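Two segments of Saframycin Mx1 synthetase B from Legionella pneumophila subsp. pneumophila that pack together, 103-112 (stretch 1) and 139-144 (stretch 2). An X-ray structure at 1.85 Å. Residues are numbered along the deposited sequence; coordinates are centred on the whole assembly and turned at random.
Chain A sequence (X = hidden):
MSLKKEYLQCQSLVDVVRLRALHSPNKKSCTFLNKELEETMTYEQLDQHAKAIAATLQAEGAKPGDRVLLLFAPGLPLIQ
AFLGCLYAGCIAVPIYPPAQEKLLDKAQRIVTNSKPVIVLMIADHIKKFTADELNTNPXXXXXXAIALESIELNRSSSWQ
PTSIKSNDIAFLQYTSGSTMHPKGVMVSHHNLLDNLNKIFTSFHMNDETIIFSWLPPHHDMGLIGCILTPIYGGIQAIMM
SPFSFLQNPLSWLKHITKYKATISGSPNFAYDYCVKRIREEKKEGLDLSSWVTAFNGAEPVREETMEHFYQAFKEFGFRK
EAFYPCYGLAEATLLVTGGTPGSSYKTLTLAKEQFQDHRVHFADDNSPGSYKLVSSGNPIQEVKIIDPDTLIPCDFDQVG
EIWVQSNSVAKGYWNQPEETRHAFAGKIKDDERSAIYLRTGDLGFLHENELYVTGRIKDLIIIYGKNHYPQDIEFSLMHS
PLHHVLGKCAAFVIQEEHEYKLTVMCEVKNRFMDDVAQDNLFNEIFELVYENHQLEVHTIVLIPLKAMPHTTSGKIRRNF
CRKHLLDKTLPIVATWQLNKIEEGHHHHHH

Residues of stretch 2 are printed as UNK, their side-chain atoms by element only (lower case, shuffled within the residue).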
# COMPACT_ATOMS: atom_id res chain seq x y z
N LEU A 103 3.72 15.65 4.02
CA LEU A 103 4.59 14.87 3.12
C LEU A 103 6.04 15.36 3.18
O LEU A 103 6.98 14.60 2.94
CB LEU A 103 4.10 14.92 1.67
CG LEU A 103 2.83 14.14 1.34
CD1 LEU A 103 2.23 14.70 0.04
CD2 LEU A 103 3.06 12.64 1.23
N LEU A 104 6.21 16.65 3.46
CA LEU A 104 7.55 17.24 3.51
C LEU A 104 8.25 16.93 4.84
O LEU A 104 9.45 16.64 4.88
CB LEU A 104 7.49 18.75 3.29
CG LEU A 104 8.82 19.49 3.47
CD1 LEU A 104 9.86 19.01 2.48
CD2 LEU A 104 8.57 20.99 3.31
N ASP A 105 7.47 16.98 5.91
CA ASP A 105 7.95 16.53 7.21
C ASP A 105 8.40 15.07 7.14
O ASP A 105 9.45 14.71 7.67
CB ASP A 105 6.81 16.69 8.23
CG ASP A 105 7.15 16.06 9.56
OD1 ASP A 105 7.96 16.66 10.29
OD2 ASP A 105 6.62 14.96 9.85
N LYS A 106 7.60 14.22 6.51
CA LYS A 106 7.94 12.81 6.38
C LYS A 106 9.25 12.65 5.59
O LYS A 106 10.14 11.89 5.98
CB LYS A 106 6.80 12.02 5.72
CG LYS A 106 7.18 10.61 5.28
CD LYS A 106 6.03 9.63 5.37
CE LYS A 106 5.02 9.81 4.27
NZ LYS A 106 4.14 8.61 4.22
N ALA A 107 9.37 13.39 4.49
CA ALA A 107 10.60 13.35 3.70
C ALA A 107 11.81 13.76 4.54
O ALA A 107 12.85 13.12 4.48
CB ALA A 107 10.47 14.23 2.44
N GLN A 108 11.70 14.83 5.30
CA GLN A 108 12.82 15.26 6.13
C GLN A 108 13.20 14.20 7.17
O GLN A 108 14.38 13.99 7.45
CB GLN A 108 12.49 16.59 6.84
CG GLN A 108 13.53 16.96 7.90
CD GLN A 108 14.86 17.34 7.27
OE1 GLN A 108 15.86 16.61 7.37
NE2 GLN A 108 14.88 18.47 6.59
N ARG A 109 12.21 13.55 7.77
CA ARG A 109 12.52 12.52 8.76
C ARG A 109 13.20 11.32 8.09
O ARG A 109 14.05 10.70 8.69
CB ARG A 109 11.27 12.07 9.53
CG ARG A 109 10.68 13.14 10.44
CD ARG A 109 9.27 12.77 10.91
NE ARG A 109 8.62 13.95 11.47
CZ ARG A 109 8.87 14.40 12.70
NH1 ARG A 109 9.70 13.75 13.49
NH2 ARG A 109 8.27 15.50 13.14
N ILE A 110 12.82 11.03 6.86
CA ILE A 110 13.43 9.93 6.12
C ILE A 110 14.87 10.27 5.72
O ILE A 110 15.79 9.45 5.84
CB ILE A 110 12.56 9.52 4.92
CG1 ILE A 110 11.36 8.72 5.42
CG2 ILE A 110 13.37 8.71 3.91
CD1 ILE A 110 10.34 8.37 4.33
N VAL A 111 15.09 11.50 5.29
CA VAL A 111 16.45 11.94 5.01
C VAL A 111 17.34 11.87 6.24
O VAL A 111 18.47 11.41 6.17
CB VAL A 111 16.48 13.37 4.38
CG1 VAL A 111 17.93 13.94 4.33
CG2 VAL A 111 15.87 13.32 2.99
N THR A 112 16.84 12.31 7.39
CA THR A 112 17.65 12.28 8.59
C THR A 112 18.01 10.85 8.99
O THR A 112 19.12 10.58 9.43
CB THR A 112 16.92 12.99 9.73
OG1 THR A 112 16.64 14.34 9.31
CG2 THR A 112 17.77 12.99 11.02
N UNK A 139 20.38 21.12 -4.41
CA UNK A 139 20.26 20.27 -3.23
C UNK A 139 18.82 20.21 -2.73
O UNK A 139 18.10 21.21 -2.77
c UNK A 139 22.66 20.60 -2.48
c UNK A 139 25.02 21.03 -1.83
c UNK A 139 21.19 20.75 -2.12
n UNK A 139 25.88 20.57 -0.71
c UNK A 139 23.56 21.11 -1.38
N UNK A 140 18.39 19.02 -2.30
CA UNK A 140 17.10 18.87 -1.65
C UNK A 140 17.34 18.47 -0.20
O UNK A 140 17.97 17.45 0.07
c UNK A 140 12.82 17.94 -0.73
c UNK A 140 12.72 16.66 -0.17
c UNK A 140 16.25 17.81 -2.36
c UNK A 140 13.76 15.76 -0.32
c UNK A 140 14.90 16.13 -1.04
c UNK A 140 15.01 17.40 -1.60
c UNK A 140 13.96 18.30 -1.43
N UNK A 141 16.86 19.29 0.74
CA UNK A 141 17.17 19.06 2.15
C UNK A 141 18.62 18.66 2.34
O UNK A 141 18.94 17.65 2.99
c UNK A 141 14.71 18.19 2.55
c UNK A 141 13.98 17.01 3.18
c UNK A 141 14.20 19.52 3.17
c UNK A 141 16.22 18.01 2.74
N UNK A 142 19.51 19.46 1.76
CA UNK A 142 20.97 19.32 1.86
C UNK A 142 21.58 18.14 1.12
O UNK A 142 22.77 17.90 1.24
c UNK A 142 21.45 19.28 3.31
c UNK A 142 21.45 20.28 5.59
c UNK A 142 20.87 20.36 4.19
n UNK A 142 21.25 21.09 7.93
c UNK A 142 20.65 21.13 6.56
N UNK A 143 20.76 17.39 0.38
CA UNK A 143 21.29 16.25 -0.36
C UNK A 143 21.50 16.65 -1.81
O UNK A 143 20.59 17.17 -2.44
c UNK A 143 20.87 14.54 2.07
c UNK A 143 20.31 15.05 -0.36
c UNK A 143 21.00 13.82 -0.95
c UNK A 143 19.77 14.76 1.04
N UNK A 144 22.70 16.40 -2.35
CA UNK A 144 22.92 16.74 -3.76
C UNK A 144 21.89 16.05 -4.66
O UNK A 144 21.63 14.84 -4.51
c UNK A 144 24.32 16.19 -4.05
c UNK A 144 25.02 16.23 -2.73
c UNK A 144 23.94 15.94 -1.70
O HOH W 1 18.47 17.32 5.72

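Position 139 carries four carbons in a row ending in a nitrogen, an unbranched chain with an amine at its tip. None of it comes near stretch 1, and the residue lies exposed on its strand. A four-carbon chain capped by nitrogen is lysine: Lys139. It opens the strand without taking part in the contact.

Position 140 has one carbon followed by a ring of six carbons, with no heteroatom. Its CA-to-CB bond points sideways, yet the ring comes nearer to the helix: the CB of Ala107 sits at the ring's edge, near its plane, and the CD1 of Leu104 approaches obliquely. An all-carbon six-membered ring on a single methylene, with no hydroxyl, is phenylalanine: Phe140. Its CZ lies 4.2 Å from Ala107 CB, and its CE1 is 4.5 Å from Leu104 CD1.

Position 141 holds four carbons forked at the second, and its CA-to-CB bond points toward the helix. One tip lies against the backbone of Ala107 and Gln108 and near Val111; both tips lie near the amide end of Gln108 and near the end of Leu104. Four carbons branched at the second make leucine: Leu141. Its CD1 is 3.6 Å from Gln108 CA and 4.2 Å from Val111 CG2; its CD2 is 3.6 Å from Gln108 NE2 and 4.4 Å from Leu104 CD1. The backbone here has phi and psi of 42° and 51°, the left-handed conformation expected at the first corner of a type I' turn.

Position 142 again shows four carbons in a row and a terminal nitrogen. It starts sideways, makes no contact with stretch 1 and is exposed. This is lysine, Lys142, at the second corner of the turn, also with positive phi.

Position 143 has four carbons forked at the first, one arm two carbons long; its CA-to-CB bond points toward the helix, and the side chain meets Val111. Branching at the beta carbon with unequal arms identifies isoleucine: Ile143. Its CD1 packs 3.8 Å from Val111 CG1.

Position 144 has three carbons that close a ring onto the backbone nitrogen, which is proline: Pro144, out of reach of the helix.

The contact is a hairpin tip laid against a helix. Phe140 N to Ile143 O (2.9 Å) and Ile143 N to Phe140 O (2.8 Å) tie the turn's ends together, and Leu141 packs against Leu104, Ala107, Gln108 and Val111, a set spaced by threes and fours that makes one stripe along the helix. No direct hydrogen bond crosses. Instead, one water donates to Leu141 O at 2.8 Å and to Gln108 OE1 at 3.2 Å, bridging the turn's carbonyl to a polar side chain at the margin. The rule to read is modest: apolar side chains fill the joint, both lysines stay out of it, and water serves the polar edge.

Stretch 2 (139-144) KFLKIP
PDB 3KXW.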